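Local coordinates for protein MHP1 (Microbacterium liquefaciens, PDB 2JLN) that carries 5-aryl-substituted hydantoins across the membrane in a sodium-dependent manner, as a transporter of the nucleobase-cation-symport-1 family, at residues 153-164 with 311-320; 79-90 with 224-234. All coordinates share one frame; numbering follows the deposited sequence.

Interaction 1: 153-164 with 311-320. With NA (sodium ion), chain B.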
loop_
_atom_site.group_PDB
_atom_site.type_symbol
_atom_site.label_atom_id
_atom_site.label_comp_id
_atom_site.label_asym_id
_atom_site.label_seq_id
_atom_site.Cartn_x
_atom_site.Cartn_y
_atom_site.Cartn_z
ATOM N N GLN A 153 -3.218 -16.193 -7.640
ATOM C CA GLN A 153 -3.473 -14.808 -7.272
ATOM C C GLN A 153 -4.221 -14.056 -8.368
ATOM O O GLN A 153 -5.174 -13.332 -8.092
ATOM C CB GLN A 153 -2.158 -14.096 -6.960
ATOM C CG GLN A 153 -1.380 -14.716 -5.831
ATOM C CD GLN A 153 -0.061 -14.029 -5.620
ATOM O OE1 GLN A 153 0.019 -13.044 -4.896
ATOM N NE2 GLN A 153 0.990 -14.537 -6.263
ATOM N N VAL A 154 -3.770 -14.213 -9.608
ATOM C CA VAL A 154 -4.432 -13.590 -10.742
ATOM C C VAL A 154 -5.925 -13.942 -10.787
ATOM O O VAL A 154 -6.776 -13.066 -11.000
ATOM C CB VAL A 154 -3.771 -14.014 -12.050
ATOM C CG1 VAL A 154 -4.671 -13.745 -13.210
ATOM C CG2 VAL A 154 -2.465 -13.287 -12.208
ATOM N N VAL A 155 -6.244 -15.219 -10.572
ATOM C CA VAL A 155 -7.623 -15.678 -10.710
ATOM C C VAL A 155 -8.505 -15.204 -9.535
ATOM O O VAL A 155 -9.669 -14.841 -9.722
ATOM C CB VAL A 155 -7.721 -17.224 -10.983
ATOM C CG1 VAL A 155 -9.113 -17.593 -11.361
ATOM C CG2 VAL A 155 -6.808 -17.649 -12.127
ATOM N N THR A 156 -7.958 -15.160 -8.331
ATOM C CA THR A 156 -8.704 -14.557 -7.227
ATOM C C THR A 156 -8.793 -13.038 -7.288
ATOM O O THR A 156 -9.688 -12.456 -6.685
ATOM C CB THR A 156 -8.137 -14.910 -5.847
ATOM O OG1 THR A 156 -6.732 -14.603 -5.799
ATOM C CG2 THR A 156 -8.410 -16.370 -5.520
ATOM N N THR A 157 -7.862 -12.392 -7.977
ATOM C CA THR A 157 -7.914 -10.940 -8.151
ATOM C C THR A 157 -8.936 -10.483 -9.220
ATOM O O THR A 157 -9.415 -9.350 -9.168
ATOM C CB THR A 157 -6.538 -10.390 -8.480
ATOM O OG1 THR A 157 -5.641 -10.786 -7.450
ATOM C CG2 THR A 157 -6.558 -8.900 -8.544
ATOM N N PHE A 158 -9.272 -11.359 -10.172
ATOM C CA PHE A 158 -10.361 -11.097 -11.113
ATOM C C PHE A 158 -11.639 -10.647 -10.383
ATOM O O PHE A 158 -12.393 -9.828 -10.885
ATOM C CB PHE A 158 -10.682 -12.331 -11.967
ATOM C CG PHE A 158 -9.667 -12.635 -13.064
ATOM C CD1 PHE A 158 -9.532 -13.934 -13.558
ATOM C CD2 PHE A 158 -8.852 -11.647 -13.591
ATOM C CE1 PHE A 158 -8.627 -14.235 -14.543
ATOM C CE2 PHE A 158 -7.928 -11.952 -14.598
ATOM C CZ PHE A 158 -7.821 -13.245 -15.072
ATOM N N TYR A 159 -11.885 -11.184 -9.197
ATOM C CA TYR A 159 -13.060 -10.797 -8.420
ATOM C C TYR A 159 -12.886 -9.466 -7.707
ATOM O O TYR A 159 -13.662 -9.139 -6.812
ATOM C CB TYR A 159 -13.426 -11.897 -7.412
ATOM C CG TYR A 159 -13.906 -13.142 -8.118
ATOM C CD1 TYR A 159 -13.014 -14.172 -8.458
ATOM C CD2 TYR A 159 -15.233 -13.264 -8.510
ATOM C CE1 TYR A 159 -13.449 -15.301 -9.145
ATOM C CE2 TYR A 159 -15.674 -14.379 -9.193
ATOM C CZ TYR A 159 -14.785 -15.392 -9.514
ATOM O OH TYR A 159 -15.259 -16.494 -10.197
ATOM N N GLY A 160 -11.864 -8.710 -8.102
ATOM C CA GLY A 160 -11.547 -7.429 -7.484
ATOM C C GLY A 160 -11.787 -7.386 -5.981
ATOM O O GLY A 160 -11.494 -8.344 -5.259
ATOM N N ILE A 161 -12.341 -6.283 -5.496
ATOM C CA ILE A 161 -12.485 -6.137 -4.060
ATOM C C ILE A 161 -13.427 -7.142 -3.378
ATOM O O ILE A 161 -13.398 -7.264 -2.151
ATOM C CB ILE A 161 -12.880 -4.703 -3.672
ATOM C CG1 ILE A 161 -12.117 -4.270 -2.422
ATOM C CG2 ILE A 161 -14.387 -4.582 -3.469
ATOM C CD1 ILE A 161 -12.895 -3.345 -1.585
ATOM N N THR A 162 -14.257 -7.858 -4.143
ATOM C CA THR A 162 -15.197 -8.833 -3.550
ATOM C C THR A 162 -14.477 -9.985 -2.844
ATOM O O THR A 162 -14.806 -10.354 -1.714
ATOM C CB THR A 162 -16.143 -9.451 -4.593
ATOM O OG1 THR A 162 -16.696 -8.421 -5.418
ATOM C CG2 THR A 162 -17.269 -10.195 -3.900
ATOM N N PHE A 163 -13.493 -10.553 -3.532
ATOM C CA PHE A 163 -12.622 -11.559 -2.931
ATOM C C PHE A 163 -11.722 -11.002 -1.808
ATOM O O PHE A 163 -11.762 -11.490 -0.689
ATOM C CB PHE A 163 -11.774 -12.254 -4.001
ATOM C CG PHE A 163 -10.601 -12.986 -3.440
ATOM C CD1 PHE A 163 -10.752 -14.289 -2.952
ATOM C CD2 PHE A 163 -9.341 -12.366 -3.373
ATOM C CE1 PHE A 163 -9.661 -14.977 -2.402
ATOM C CE2 PHE A 163 -8.239 -13.047 -2.834
ATOM C CZ PHE A 163 -8.397 -14.359 -2.340
ATOM N N ILE A 164 -10.898 -10.001 -2.102
ATOM C CA ILE A 164 -10.079 -9.414 -1.048
ATOM C C ILE A 164 -10.895 -9.313 0.232
ATOM O O ILE A 164 -10.462 -9.753 1.269
ATOM C CB ILE A 164 -9.533 -7.995 -1.399
ATOM C CG1 ILE A 164 -8.469 -8.051 -2.504
ATOM C CG2 ILE A 164 -9.002 -7.280 -0.141
ATOM C CD1 ILE A 164 -8.241 -6.706 -3.188
ATOM N N TRP A 311 -1.230 -13.978 0.807
ATOM C CA TRP A 311 -2.414 -13.853 -0.010
ATOM C C TRP A 311 -3.253 -12.675 0.454
ATOM O O TRP A 311 -4.004 -12.115 -0.326
ATOM C CB TRP A 311 -3.246 -15.114 0.152
ATOM C CG TRP A 311 -3.846 -15.573 -1.089
ATOM C CD1 TRP A 311 -4.079 -14.837 -2.217
ATOM C CD2 TRP A 311 -4.318 -16.883 -1.355
ATOM N NE1 TRP A 311 -4.667 -15.619 -3.176
ATOM C CE2 TRP A 311 -4.826 -16.883 -2.671
ATOM C CE3 TRP A 311 -4.358 -18.061 -0.613
ATOM C CZ2 TRP A 311 -5.366 -18.019 -3.259
ATOM C CZ3 TRP A 311 -4.891 -19.183 -1.191
ATOM C CH2 TRP A 311 -5.386 -19.158 -2.509
ATOM N N SER A 312 -3.151 -12.323 1.737
ATOM C CA SER A 312 -3.936 -11.230 2.299
ATOM C C SER A 312 -3.262 -9.885 2.070
ATOM O O SER A 312 -3.829 -8.846 2.408
ATOM C CB SER A 312 -4.180 -11.454 3.784
ATOM O OG SER A 312 -3.172 -12.284 4.308
ATOM N N THR A 313 -2.058 -9.905 1.490
ATOM C CA THR A 313 -1.305 -8.677 1.261
ATOM C C THR A 313 -0.944 -8.416 -0.211
ATOM O O THR A 313 -1.241 -7.343 -0.752
ATOM C CB THR A 313 -0.040 -8.632 2.127
ATOM O OG1 THR A 313 -0.417 -8.493 3.500
ATOM C CG2 THR A 313 0.817 -7.461 1.747
ATOM N N ASN A 314 -0.307 -9.384 -0.863
ATOM C CA ASN A 314 0.134 -9.201 -2.245
ATOM C C ASN A 314 -0.908 -8.607 -3.223
ATOM O O ASN A 314 -0.714 -7.491 -3.712
ATOM C CB ASN A 314 0.726 -10.497 -2.791
ATOM C CG ASN A 314 1.684 -10.258 -3.925
ATOM O OD1 ASN A 314 2.306 -9.200 -4.005
ATOM N ND2 ASN A 314 1.808 -11.236 -4.821
ATOM N N PRO A 315 -2.014 -9.339 -3.516
ATOM C CA PRO A 315 -3.020 -8.831 -4.458
ATOM C C PRO A 315 -3.393 -7.370 -4.213
ATOM O O PRO A 315 -3.225 -6.496 -5.076
ATOM C CB PRO A 315 -4.234 -9.713 -4.149
ATOM C CG PRO A 315 -3.614 -11.003 -3.856
ATOM C CD PRO A 315 -2.476 -10.609 -2.931
ATOM N N ALA A 316 -3.912 -7.116 -3.020
ATOM C CA ALA A 316 -4.444 -5.811 -2.701
ATOM C C ALA A 316 -3.382 -4.713 -2.764
ATOM O O ALA A 316 -3.661 -3.626 -3.253
ATOM C CB ALA A 316 -5.133 -5.841 -1.340
ATOM N N ALA A 317 -2.164 -4.988 -2.300
ATOM C CA ALA A 317 -1.146 -3.937 -2.234
ATOM C C ALA A 317 -0.292 -3.786 -3.504
ATOM O O ALA A 317 0.190 -2.697 -3.796
ATOM C CB ALA A 317 -0.271 -4.127 -1.025
ATOM N N ASN A 318 -0.124 -4.860 -4.274
ATOM C CA ASN A 318 0.845 -4.849 -5.367
ATOM C C ASN A 318 0.288 -5.067 -6.775
ATOM O O ASN A 318 0.915 -4.677 -7.752
ATOM C CB ASN A 318 1.944 -5.884 -5.099
ATOM C CG ASN A 318 2.809 -5.534 -3.894
ATOM O OD1 ASN A 318 3.074 -4.369 -3.618
ATOM N ND2 ASN A 318 3.258 -6.554 -3.176
ATOM N N LEU A 319 -0.869 -5.707 -6.903
ATOM C CA LEU A 319 -1.364 -6.078 -8.241
ATOM C C LEU A 319 -2.522 -5.226 -8.745
ATOM O O LEU A 319 -2.577 -4.916 -9.923
ATOM C CB LEU A 319 -1.761 -7.551 -8.290
ATOM C CG LEU A 319 -1.898 -8.103 -9.698
ATOM C CD1 LEU A 319 -0.544 -8.096 -10.389
ATOM C CD2 LEU A 319 -2.418 -9.495 -9.581
ATOM N N LEU A 320 -3.443 -4.871 -7.849
ATOM C CA LEU A 320 -4.528 -3.934 -8.142
ATOM C C LEU A 320 -4.064 -2.691 -8.885
ATOM O O LEU A 320 -4.665 -2.327 -9.890
ATOM C CB LEU A 320 -5.218 -3.463 -6.863
ATOM C CG LEU A 320 -6.372 -4.281 -6.314
ATOM C CD1 LEU A 320 -7.011 -3.538 -5.162
ATOM C CD2 LEU A 320 -7.373 -4.531 -7.433
HETATM NA NA NA B . -1.187 -10.801 4.830
#
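The sodium-bearing break between helices 296-311 and 314-329, part of transmembrane helix 8, packs against the tight turn (type I, Thr157 to Gly160) joining helices 142-157 and 160-190; an amide pair, Trp311 and a patch around Thr157, Ile164 and Pro315 make the contact. The Gln153 and Asn314 side chains cross at about a right angle. Asn314 ND2 donates to Gln153 OE1 at 2.5 Å, the donor tilted only slightly from the glutamine carbonyl plane. With CG anti to its own nitrogen (chi1 -156°), Asn314 presents ND2 to Gln153 while its OD1 accepts from Asn318 ND2 at 2.9 Å. Asn318 is assigned to the substrate site, so Asn314 is probably its second-shell support, with Gln153 one layer farther out. Replacing Asn314 by an alanine removes both bonds, and Gln153 OE1 and Asn318 ND2 would probably lose these partners, the Asn318 amide being freer to turn. Trp311 lays one ring face under Phe163 CZ and points NE1 at Thr156 OG1 in a weak 3.5 Å bond. Thr157 OG1, bonded back to Gln153 O, lies 3.7 Å from Pro315 CB. Farther along, Ile164 CD1 meets Ala316 CB at 3.7 Å and Leu320 CD1 tip to tip. Ser312 OG and Thr313 OG1 bind the sodium ion, completed by Ala38, Ile41 and Ala309. Helix 104-137 flanks the amides, Thr122 taking Gln153 NE2, and helix 336-349 touches Val154 and Leu319.

Interaction 2: 79-90 with 224-234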
loop_
_atom_site.group_PDB
_atom_site.type_symbol
_atom_site.label_atom_id
_atom_site.label_comp_id
_atom_site.label_asym_id
_atom_site.label_seq_id
_atom_site.Cartn_x
_atom_site.Cartn_y
_atom_site.Cartn_z
ATOM N N THR A 79 -4.877 11.562 1.774
ATOM C CA THR A 79 -4.713 11.027 0.423
ATOM C C THR A 79 -5.904 10.186 -0.044
ATOM O O THR A 79 -5.986 9.838 -1.217
ATOM C CB THR A 79 -3.447 10.183 0.308
ATOM O OG1 THR A 79 -3.627 8.967 1.036
ATOM C CG2 THR A 79 -2.262 10.935 0.869
ATOM N N GLN A 80 -6.825 9.852 0.860
ATOM C CA GLN A 80 -7.916 8.939 0.516
ATOM C C GLN A 80 -9.227 9.678 0.275
ATOM O O GLN A 80 -10.222 9.075 -0.168
ATOM C CB GLN A 80 -8.161 7.951 1.655
ATOM C CG GLN A 80 -8.838 8.635 2.836
ATOM C CD GLN A 80 -9.301 7.685 3.934
ATOM O OE1 GLN A 80 -10.146 8.056 4.777
ATOM N NE2 GLN A 80 -8.757 6.457 3.937
ATOM N N SER A 81 -9.251 10.972 0.589
ATOM C CA SER A 81 -10.536 11.655 0.741
ATOM C C SER A 81 -11.289 11.870 -0.576
ATOM O O SER A 81 -12.519 11.808 -0.594
ATOM C CB SER A 81 -10.377 12.973 1.483
ATOM O OG SER A 81 -11.614 13.639 1.501
ATOM N N ALA A 82 -10.546 12.118 -1.658
ATOM C CA ALA A 82 -11.112 12.338 -2.990
ATOM C C ALA A 82 -11.625 11.062 -3.617
ATOM O O ALA A 82 -12.566 11.108 -4.385
ATOM C CB ALA A 82 -10.090 12.993 -3.923
ATOM N N ALA A 83 -10.998 9.933 -3.305
ATOM C CA ALA A 83 -11.368 8.657 -3.895
ATOM C C ALA A 83 -12.676 8.150 -3.310
ATOM O O ALA A 83 -13.496 7.563 -4.015
ATOM C CB ALA A 83 -10.273 7.649 -3.685
ATOM N N ILE A 84 -12.871 8.366 -2.014
ATOM C CA ILE A 84 -14.114 7.994 -1.340
ATOM C C ILE A 84 -15.307 8.801 -1.899
ATOM O O ILE A 84 -16.355 8.239 -2.254
ATOM C CB ILE A 84 -13.968 8.184 0.187
ATOM C CG1 ILE A 84 -13.058 7.098 0.763
ATOM C CG2 ILE A 84 -15.307 8.163 0.878
ATOM C CD1 ILE A 84 -12.765 7.235 2.223
ATOM N N ARG A 85 -15.142 10.116 -2.009
ATOM C CA ARG A 85 -16.229 10.982 -2.437
ATOM C C ARG A 85 -16.606 10.768 -3.912
ATOM O O ARG A 85 -17.796 10.701 -4.229
ATOM C CB ARG A 85 -15.866 12.448 -2.165
ATOM C CG ARG A 85 -17.036 13.393 -1.959
ATOM C CD ARG A 85 -17.798 13.493 -3.231
ATOM N NE ARG A 85 -18.993 14.324 -3.144
ATOM C CZ ARG A 85 -20.074 14.130 -3.898
ATOM N NH1 ARG A 85 -20.113 13.114 -4.752
ATOM N NH2 ARG A 85 -21.124 14.939 -3.788
ATOM N N TRP A 86 -15.610 10.645 -4.797
ATOM C CA TRP A 86 -15.856 10.658 -6.245
ATOM C C TRP A 86 -15.663 9.328 -6.947
ATOM O O TRP A 86 -15.758 9.257 -8.173
ATOM C CB TRP A 86 -14.994 11.706 -6.956
ATOM C CG TRP A 86 -15.208 13.100 -6.472
ATOM C CD1 TRP A 86 -14.292 13.906 -5.828
ATOM C CD2 TRP A 86 -16.418 13.866 -6.561
ATOM N NE1 TRP A 86 -14.865 15.119 -5.517
ATOM C CE2 TRP A 86 -16.167 15.120 -5.959
ATOM C CE3 TRP A 86 -17.694 13.614 -7.086
ATOM C CZ2 TRP A 86 -17.145 16.121 -5.890
ATOM C CZ3 TRP A 86 -18.660 14.614 -7.009
ATOM C CH2 TRP A 86 -18.379 15.843 -6.423
ATOM N N GLY A 87 -15.372 8.288 -6.181
ATOM C CA GLY A 87 -15.183 6.959 -6.731
ATOM C C GLY A 87 -14.076 6.726 -7.756
ATOM O O GLY A 87 -14.155 5.751 -8.479
ATOM N N ILE A 88 -13.034 7.562 -7.811
ATOM C CA ILE A 88 -12.010 7.454 -8.867
ATOM C C ILE A 88 -10.713 6.688 -8.547
ATOM O O ILE A 88 -10.344 6.536 -7.394
ATOM C CB ILE A 88 -11.633 8.847 -9.464
ATOM C CG1 ILE A 88 -11.192 9.827 -8.388
ATOM C CG2 ILE A 88 -12.789 9.449 -10.256
ATOM C CD1 ILE A 88 -10.679 11.145 -8.959
ATOM N N ASN A 89 -10.055 6.212 -9.610
ATOM C CA ASN A 89 -8.670 5.659 -9.658
ATOM C C ASN A 89 -7.601 6.513 -9.072
ATOM O O ASN A 89 -7.747 7.735 -9.035
ATOM C CB ASN A 89 -8.186 5.656 -11.114
ATOM C CG ASN A 89 -8.153 4.318 -11.710
ATOM O OD1 ASN A 89 -8.344 3.331 -11.020
ATOM N ND2 ASN A 89 -7.920 4.258 -13.011
ATOM N N PHE A 90 -6.466 5.887 -8.766
ATOM C CA PHE A 90 -5.196 6.603 -8.592
ATOM C C PHE A 90 -4.685 7.177 -9.935
ATOM O O PHE A 90 -4.460 8.389 -10.080
ATOM C CB PHE A 90 -4.142 5.671 -7.985
ATOM C CG PHE A 90 -2.759 6.258 -7.954
ATOM C CD1 PHE A 90 -1.792 5.854 -8.871
ATOM C CD2 PHE A 90 -2.421 7.220 -7.021
ATOM C CE1 PHE A 90 -0.530 6.388 -8.859
ATOM C CE2 PHE A 90 -1.155 7.758 -6.999
ATOM C CZ PHE A 90 -0.214 7.331 -7.923
ATOM N N VAL A 224 -0.097 3.967 0.808
ATOM C CA VAL A 224 -0.697 5.233 1.213
ATOM C C VAL A 224 -0.791 6.243 0.081
ATOM O O VAL A 224 -1.750 7.002 -0.015
ATOM C CB VAL A 224 0.078 5.875 2.375
ATOM C CG1 VAL A 224 -0.047 7.405 2.334
ATOM C CG2 VAL A 224 -0.423 5.311 3.702
ATOM N N VAL A 225 0.206 6.257 -0.778
ATOM C CA VAL A 225 0.196 7.168 -1.907
ATOM C C VAL A 225 -0.799 6.754 -3.019
ATOM O O VAL A 225 -1.098 7.532 -3.932
ATOM C CB VAL A 225 1.632 7.385 -2.407
ATOM C CG1 VAL A 225 1.712 7.492 -3.909
ATOM C CG2 VAL A 225 2.206 8.601 -1.723
ATOM N N SER A 226 -1.358 5.551 -2.922
ATOM C CA SER A 226 -2.355 5.136 -3.909
ATOM C C SER A 226 -3.521 4.271 -3.377
ATOM O O SER A 226 -4.025 3.404 -4.112
ATOM C CB SER A 226 -1.674 4.437 -5.097
ATOM O OG SER A 226 -1.153 3.168 -4.723
ATOM N N ILE A 227 -3.974 4.505 -2.141
ATOM C CA ILE A 227 -5.159 3.789 -1.673
ATOM C C ILE A 227 -6.345 3.933 -2.619
ATOM O O ILE A 227 -7.128 3.009 -2.712
ATOM C CB ILE A 227 -5.644 4.133 -0.235
ATOM C CG1 ILE A 227 -5.038 5.426 0.247
ATOM C CG2 ILE A 227 -5.367 2.976 0.738
ATOM C CD1 ILE A 227 -5.446 6.563 -0.558
ATOM N N HIS A 228 -6.499 5.056 -3.314
ATOM C CA HIS A 228 -7.618 5.187 -4.242
ATOM C C HIS A 228 -8.125 3.828 -4.736
ATOM O O HIS A 228 -9.332 3.560 -4.757
ATOM C CB HIS A 228 -7.228 5.958 -5.489
ATOM C CG HIS A 228 -6.708 7.326 -5.231
ATOM N ND1 HIS A 228 -5.503 7.559 -4.611
ATOM C CD2 HIS A 228 -7.203 8.539 -5.569
ATOM C CE1 HIS A 228 -5.280 8.859 -4.566
ATOM N NE2 HIS A 228 -6.297 9.476 -5.138
ATOM N N ASP A 229 -7.201 2.972 -5.154
ATOM C CA ASP A 229 -7.611 1.757 -5.832
ATOM C C ASP A 229 -8.407 0.771 -4.933
ATOM O O ASP A 229 -9.069 -0.130 -5.414
ATOM C CB ASP A 229 -6.411 1.147 -6.580
ATOM C CG ASP A 229 -5.780 2.151 -7.601
ATOM O OD1 ASP A 229 -6.445 3.173 -7.903
ATOM O OD2 ASP A 229 -4.632 1.943 -8.108
ATOM N N ILE A 230 -8.394 0.992 -3.628
ATOM C CA ILE A 230 -9.167 0.185 -2.683
ATOM C C ILE A 230 -10.405 0.928 -2.160
ATOM O O ILE A 230 -11.486 0.382 -2.039
ATOM C CB ILE A 230 -8.314 -0.165 -1.456
ATOM C CG1 ILE A 230 -7.049 -0.898 -1.881
ATOM C CG2 ILE A 230 -9.106 -0.989 -0.473
ATOM C CD1 ILE A 230 -6.339 -1.595 -0.735
ATOM N N VAL A 231 -10.215 2.197 -1.868
ATOM C CA VAL A 231 -11.135 2.975 -1.079
ATOM C C VAL A 231 -12.168 3.748 -1.911
ATOM O O VAL A 231 -13.159 4.252 -1.371
ATOM C CB VAL A 231 -10.304 3.890 -0.191
ATOM C CG1 VAL A 231 -10.654 5.338 -0.404
ATOM C CG2 VAL A 231 -10.414 3.435 1.232
ATOM N N LYS A 232 -11.943 3.820 -3.223
ATOM C CA LYS A 232 -12.955 4.269 -4.178
ATOM C C LYS A 232 -14.143 3.334 -4.126
ATOM O O LYS A 232 -15.110 3.531 -4.836
ATOM C CB LYS A 232 -12.410 4.194 -5.604
ATOM C CG LYS A 232 -12.294 2.761 -6.077
ATOM C CD LYS A 232 -11.760 2.633 -7.477
ATOM C CE LYS A 232 -11.885 1.182 -7.961
ATOM N NZ LYS A 232 -12.678 1.082 -9.227
ATOM N N GLU A 233 -14.046 2.289 -3.319
ATOM C CA GLU A 233 -15.115 1.315 -3.152
ATOM C C GLU A 233 -15.881 1.451 -1.810
ATOM O O GLU A 233 -16.826 0.722 -1.551
ATOM C CB GLU A 233 -14.521 -0.081 -3.260
ATOM C CG GLU A 233 -15.201 -0.903 -4.297
ATOM C CD GLU A 233 -14.771 -0.525 -5.703
ATOM O OE1 GLU A 233 -13.746 0.181 -5.837
ATOM O OE2 GLU A 233 -15.452 -0.945 -6.673
ATOM N N CYS A 234 -15.466 2.382 -0.962
ATOM C CA CYS A 234 -16.086 2.595 0.341
ATOM C C CYS A 234 -17.417 3.323 0.255
ATOM O O CYS A 234 -17.678 4.064 -0.695
ATOM C CB CYS A 234 -15.162 3.419 1.235
ATOM S SG CYS A 234 -13.828 2.496 2.021
#
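Ala83 CB rests 3.7 Å from both CA and CD2 of His228, at the centre of a buried contact where Val231 CG1 also reaches Ala83 CB, at 4.0 Å. Here too Lys232 CA makes a CA-H...O contact with Ala83 O at 3.3 Å, beside the helix end at Gly87, whose phi is positive. Ile227 CD1 lies against Gln80 CB and the Thr79 side chain. The His228 imidazole takes Phe90 CA over one face, 4.1 Å from the ring centroid. Phe90 in turn points its ring edge toward that face in an offset edge-to-face pair, the planes at 68°. The Phe90 side chain swings away from its own N (chi1 172°), which lays the ring against Ser226 CB, 3.7 Å from its centroid and over a face. Polar bonds follow at the edge. Asp229 OD1 accepts Phe90 N at 2.8 Å through its syn lone pair, while OD2 is taken by Ser321. Thr79 OG1 donates to Val224 O at 2.9 Å, at the other border. Two chain segments in which short helices are broken by turns meet here: this is packing between the end of transmembrane helix 2 and the end of transmembrane helix 6, with the short helix 228-231 after it, in a transporter of the APC clan.

How the interactions relate
Both interactions are buried, and they touch: Ile161 CG2 lies 3.9 Å from Glu233 CG, and Leu320 CD1 packs on Asp229 O. Along the sequence their segments alternate, so the two contacts interlock segments far apart in the chain. Helix 314-329 serves both, its first turns forming half of interaction 1 while Ser321 and Tyr324 reach the 224-234 segment of interaction 2. Interaction 1 includes two sodium ligands and a residue assigned to the substrate site, and relies on side-chain amides around a broken helix. Interaction 2 contains no sodium-binding or annotated substrate-binding residue; it depends more on ring packing and on side chains bonded to backbone atoms.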